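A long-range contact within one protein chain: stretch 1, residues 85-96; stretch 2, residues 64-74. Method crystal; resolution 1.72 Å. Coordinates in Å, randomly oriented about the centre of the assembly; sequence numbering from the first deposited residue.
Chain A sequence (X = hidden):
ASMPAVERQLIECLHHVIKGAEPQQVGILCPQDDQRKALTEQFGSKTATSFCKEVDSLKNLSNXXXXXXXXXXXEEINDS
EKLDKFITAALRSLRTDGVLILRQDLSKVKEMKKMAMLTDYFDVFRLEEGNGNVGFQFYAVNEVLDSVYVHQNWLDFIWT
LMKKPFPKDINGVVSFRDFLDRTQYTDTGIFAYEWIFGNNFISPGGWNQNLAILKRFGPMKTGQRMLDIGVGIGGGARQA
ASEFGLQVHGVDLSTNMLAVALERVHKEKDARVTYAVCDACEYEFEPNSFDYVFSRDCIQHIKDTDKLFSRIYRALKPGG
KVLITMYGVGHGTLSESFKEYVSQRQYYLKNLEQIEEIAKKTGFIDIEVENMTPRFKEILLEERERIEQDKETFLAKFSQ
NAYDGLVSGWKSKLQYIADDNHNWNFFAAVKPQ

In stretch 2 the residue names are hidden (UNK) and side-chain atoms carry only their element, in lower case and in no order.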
# COMPACT_ATOMS: atom_id res chain seq x y z
N LYS A 85 2.97 27.20 2.42
CA LYS A 85 4.18 27.91 2.01
C LYS A 85 5.28 26.94 1.60
O LYS A 85 5.97 27.15 0.60
CB LYS A 85 4.67 28.87 3.10
CG LYS A 85 4.17 30.28 2.91
CD LYS A 85 4.21 31.07 4.20
CE LYS A 85 3.64 32.47 3.99
NZ LYS A 85 4.42 33.21 2.95
N PHE A 86 5.43 25.86 2.36
CA PHE A 86 6.46 24.87 2.05
C PHE A 86 6.16 24.14 0.74
O PHE A 86 7.05 23.97 -0.08
CB PHE A 86 6.61 23.82 3.16
CG PHE A 86 7.31 22.57 2.70
CD1 PHE A 86 8.68 22.56 2.49
CD2 PHE A 86 6.59 21.42 2.43
CE1 PHE A 86 9.32 21.41 2.04
CE2 PHE A 86 7.22 20.27 1.98
CZ PHE A 86 8.60 20.27 1.79
N ILE A 87 4.93 23.68 0.57
CA ILE A 87 4.61 22.92 -0.64
C ILE A 87 4.81 23.81 -1.86
O ILE A 87 5.32 23.37 -2.89
CB ILE A 87 3.18 22.38 -0.63
CG1 ILE A 87 3.00 21.46 0.58
CG2 ILE A 87 2.90 21.61 -1.91
CD1 ILE A 87 1.56 21.02 0.81
N THR A 88 4.40 25.07 -1.72
CA THR A 88 4.59 26.06 -2.77
C THR A 88 6.06 26.22 -3.10
O THR A 88 6.45 26.17 -4.27
CB THR A 88 3.99 27.41 -2.36
OG1 THR A 88 2.58 27.25 -2.17
CG2 THR A 88 4.24 28.45 -3.44
N ALA A 89 6.89 26.39 -2.08
CA ALA A 89 8.32 26.63 -2.29
C ALA A 89 8.98 25.38 -2.87
O ALA A 89 9.88 25.46 -3.71
CB ALA A 89 9.00 27.04 -0.99
N ALA A 90 8.54 24.21 -2.41
CA ALA A 90 9.09 22.96 -2.93
C ALA A 90 8.79 22.80 -4.41
O ALA A 90 9.68 22.46 -5.19
CB ALA A 90 8.55 21.77 -2.13
N LEU A 91 7.55 23.06 -4.81
CA LEU A 91 7.15 22.99 -6.21
C LEU A 91 7.92 23.99 -7.07
O LEU A 91 8.36 23.66 -8.17
CB LEU A 91 5.65 23.21 -6.36
CG LEU A 91 4.80 22.00 -5.96
CD1 LEU A 91 3.32 22.39 -5.83
CD2 LEU A 91 4.94 20.87 -6.99
N ARG A 92 8.10 25.21 -6.57
CA ARG A 92 8.84 26.19 -7.35
C ARG A 92 10.30 25.79 -7.56
O ARG A 92 10.88 26.06 -8.61
CB ARG A 92 8.75 27.59 -6.72
CG ARG A 92 7.37 28.21 -6.86
CD ARG A 92 7.29 29.61 -6.26
NE ARG A 92 5.93 30.12 -6.30
CZ ARG A 92 5.46 31.11 -5.54
NH1 ARG A 92 6.25 31.71 -4.65
NH2 ARG A 92 4.19 31.49 -5.66
N SER A 93 10.89 25.11 -6.58
CA SER A 93 12.31 24.80 -6.63
C SER A 93 12.63 23.65 -7.58
O SER A 93 13.76 23.52 -8.05
CB SER A 93 12.83 24.44 -5.24
OG SER A 93 12.51 23.08 -4.95
N LEU A 94 11.63 22.80 -7.85
CA LEU A 94 11.86 21.58 -8.64
C LEU A 94 11.58 21.78 -10.11
O LEU A 94 10.67 22.51 -10.49
CB LEU A 94 10.96 20.44 -8.14
CG LEU A 94 11.40 19.81 -6.81
CD1 LEU A 94 10.24 19.04 -6.20
CD2 LEU A 94 12.60 18.89 -7.02
N ARG A 95 12.38 21.13 -10.95
CA ARG A 95 12.03 20.97 -12.36
C ARG A 95 10.81 20.08 -12.49
O ARG A 95 10.55 19.25 -11.61
CB ARG A 95 13.17 20.29 -13.12
CG ARG A 95 14.44 21.09 -13.17
CD ARG A 95 15.60 20.26 -13.72
NE ARG A 95 15.32 19.76 -15.06
CZ ARG A 95 16.22 19.69 -16.04
NH1 ARG A 95 17.46 20.10 -15.81
NH2 ARG A 95 15.88 19.22 -17.23
N THR A 96 10.07 20.20 -13.58
CA THR A 96 9.01 19.23 -13.84
C THR A 96 9.66 17.84 -13.92
O THR A 96 10.75 17.68 -14.48
CB THR A 96 8.21 19.57 -15.12
OG1 THR A 96 7.54 20.82 -14.92
CG2 THR A 96 7.18 18.48 -15.41
N UNK A 64 15.87 22.14 -9.66
CA UNK A 64 16.36 20.95 -8.97
C UNK A 64 15.84 19.68 -9.61
O UNK A 64 14.67 19.60 -10.00
c UNK A 64 15.94 20.94 -7.50
c UNK A 64 17.95 22.16 -6.60
c UNK A 64 16.43 22.09 -6.61
c UNK A 64 15.92 21.82 -5.21
N UNK A 65 16.70 18.67 -9.69
CA UNK A 65 16.23 17.34 -10.08
C UNK A 65 15.69 16.57 -8.89
O UNK A 65 14.87 15.67 -9.05
c UNK A 65 17.37 16.58 -10.75
c UNK A 65 17.89 17.31 -11.97
o UNK A 65 17.18 17.30 -13.01
o UNK A 65 19.00 17.90 -11.90
N UNK A 66 16.15 16.90 -7.69
CA UNK A 66 15.65 16.25 -6.49
C UNK A 66 15.79 17.22 -5.34
O UNK A 66 16.76 17.98 -5.26
c UNK A 66 16.43 14.97 -6.18
N UNK A 67 14.80 17.18 -4.46
CA UNK A 67 14.81 17.95 -3.24
C UNK A 67 14.59 16.96 -2.11
O UNK A 67 13.57 16.26 -2.09
c UNK A 67 12.25 20.65 -2.14
c UNK A 67 14.71 20.59 -1.64
c UNK A 67 13.66 18.95 -3.26
c UNK A 67 13.47 19.76 -1.98
N UNK A 68 15.55 16.89 -1.19
CA UNK A 68 15.45 15.99 -0.05
C UNK A 68 15.19 16.82 1.18
O UNK A 68 15.98 17.70 1.51
c UNK A 68 18.48 13.88 -1.21
c UNK A 68 17.09 14.46 -1.18
c UNK A 68 16.65 14.23 1.28
c UNK A 68 16.76 15.20 0.13
N UNK A 69 14.08 16.55 1.87
CA UNK A 69 13.69 17.35 3.02
C UNK A 69 13.67 16.42 4.22
O UNK A 69 12.87 15.48 4.26
c UNK A 69 11.91 18.83 4.04
c UNK A 69 12.32 18.87 1.58
c UNK A 69 12.31 17.99 2.82
N UNK A 70 14.53 16.68 5.19
CA UNK A 70 14.75 15.72 6.26
C UNK A 70 14.53 16.32 7.65
O UNK A 70 15.31 17.15 8.10
o UNK A 70 15.49 13.25 7.43
c UNK A 70 16.17 15.15 6.16
n UNK A 70 17.64 13.87 7.57
c UNK A 70 16.41 14.01 7.11
N UNK A 71 13.43 15.92 8.30
CA UNK A 71 13.10 16.37 9.66
C UNK A 71 13.03 17.89 9.76
O UNK A 71 13.52 18.48 10.72
c UNK A 71 14.09 15.82 10.68
o UNK A 71 11.72 14.09 11.47
c UNK A 71 12.91 13.74 11.65
n UNK A 71 13.26 12.85 12.58
c UNK A 71 14.06 14.29 10.79
N UNK A 72 12.38 18.52 8.79
CA UNK A 72 12.38 19.98 8.70
C UNK A 72 10.99 20.58 8.90
O UNK A 72 10.84 21.80 8.92
c UNK A 72 12.95 20.41 7.35
N UNK A 73 9.98 19.73 9.05
CA UNK A 73 8.60 20.19 8.99
C UNK A 73 7.81 20.08 10.29
O UNK A 73 6.59 19.97 10.24
c UNK A 73 8.38 19.59 6.47
c UNK A 73 7.35 19.10 5.46
c UNK A 73 7.83 19.45 7.89
c UNK A 73 8.78 21.02 6.19
N UNK A 74 8.49 20.10 11.43
CA UNK A 74 7.80 20.01 12.73
C UNK A 74 6.70 21.06 12.87
O UNK A 74 5.61 20.77 13.35
o UNK A 74 9.73 18.12 13.14
c UNK A 74 8.79 20.17 13.88
o UNK A 74 10.79 19.22 14.73
c UNK A 74 9.85 19.09 13.92
O HOH W 1 18.85 20.34 -13.08

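Position 64 carries four side-chain carbons forked at the second, with no heteroatom. Its backbone is tied down at both ends: its N donates to Ser 93 O at 3.0 Å (N-H...O angle 163°), and its O accepts from Arg 95 N at 2.9 Å (167°). This pair of bonds flanks Leu 94, the partner in a parallel bridge. One branch tip lies near the Ser 93 hydroxyl. Four carbons with this fork define Leu 64. Leu 64 CA lies 4.6 Å from Leu 94 CA, and Leu 64 CD1 lies 3.6 Å from Ser 93 OG.

Position 65 has two carbons, the second bearing two oxygens. Its CA-to-CB bond points away from stretch 1, yet the end comes nearer, with one oxygen over a face of the Arg 95 guanidinium. This carboxylate is Asp 65. Its OD1 is 3.4 Å from Arg 95 CD. The salt bridge is long, 3.7 Å from Arg 95 NE to Asp 65 OD1, and the oxygen lies well out of the guanidinium plane. No N-H points at it, so the attraction is one of charge. A water adds a directional link, donating to Asp 65 OD2 at 2.7 Å and accepting from Arg 95 NH1 at 3.1 Å.

Position 66 has a single side-chain carbon, directed away; only its backbone comes near Leu 94. This is Ala 66, whose C is 4.0 Å from Leu 94 CD2.

Position 67 again has four carbons forked at the second, set against Ala 90, Ser 93 and Leu 94. It is Leu 67. Its CB points toward the helix and lies 3.9 Å from Leu 94 CD2, while its CD2 reaches Ala 90 CB at 3.9 Å and Ser 93 OG at 3.7 Å.

Position 68 has four carbons forked at the first, one arm two carbons long: Ile 68, out of reach of stretch 1.

Position 69 has three carbons, one carrying the other two. It points toward the helix, with a carbon at the edge of the Phe 86 ring, near its plane. This is Val 69; its CG2 meets Phe 86 CE1 at 4.0 Å.

Position 70 shows two carbons, the second bearing one oxygen and one nitrogen, and position 71 one more carbon before the same amide. Neither touches stretch 1. They are Asn 70 and Gln 71.

Position 72 has one carbon, Ala 72; its CA-to-CB bond points toward stretch 1, but CB stays 6.5 Å from Phe 86 CE1.

Position 73 has four carbons forked at the second, one over a face of the Phe 86 ring. This is Leu 73, whose CD1 lies 3.7 Å from Phe 86 CE2 and 24° off the ring normal, a CH-pi contact.

Position 74 has two carbons and a carboxylate, Asp 74, with no contact.

The contact therefore combines three modes. Helix 85-93 runs at 149° to strand 66-70, and Leu 67, Val 69 and Leu 73 supply apolar packing against it. Where the helix gives way at Leu 94, the two backbone bonds fix the register, and the Asp 65–Arg 95 pair adds charge at an exposed margin.

Stretch 2, residues 64-74: LDALIVNQALD
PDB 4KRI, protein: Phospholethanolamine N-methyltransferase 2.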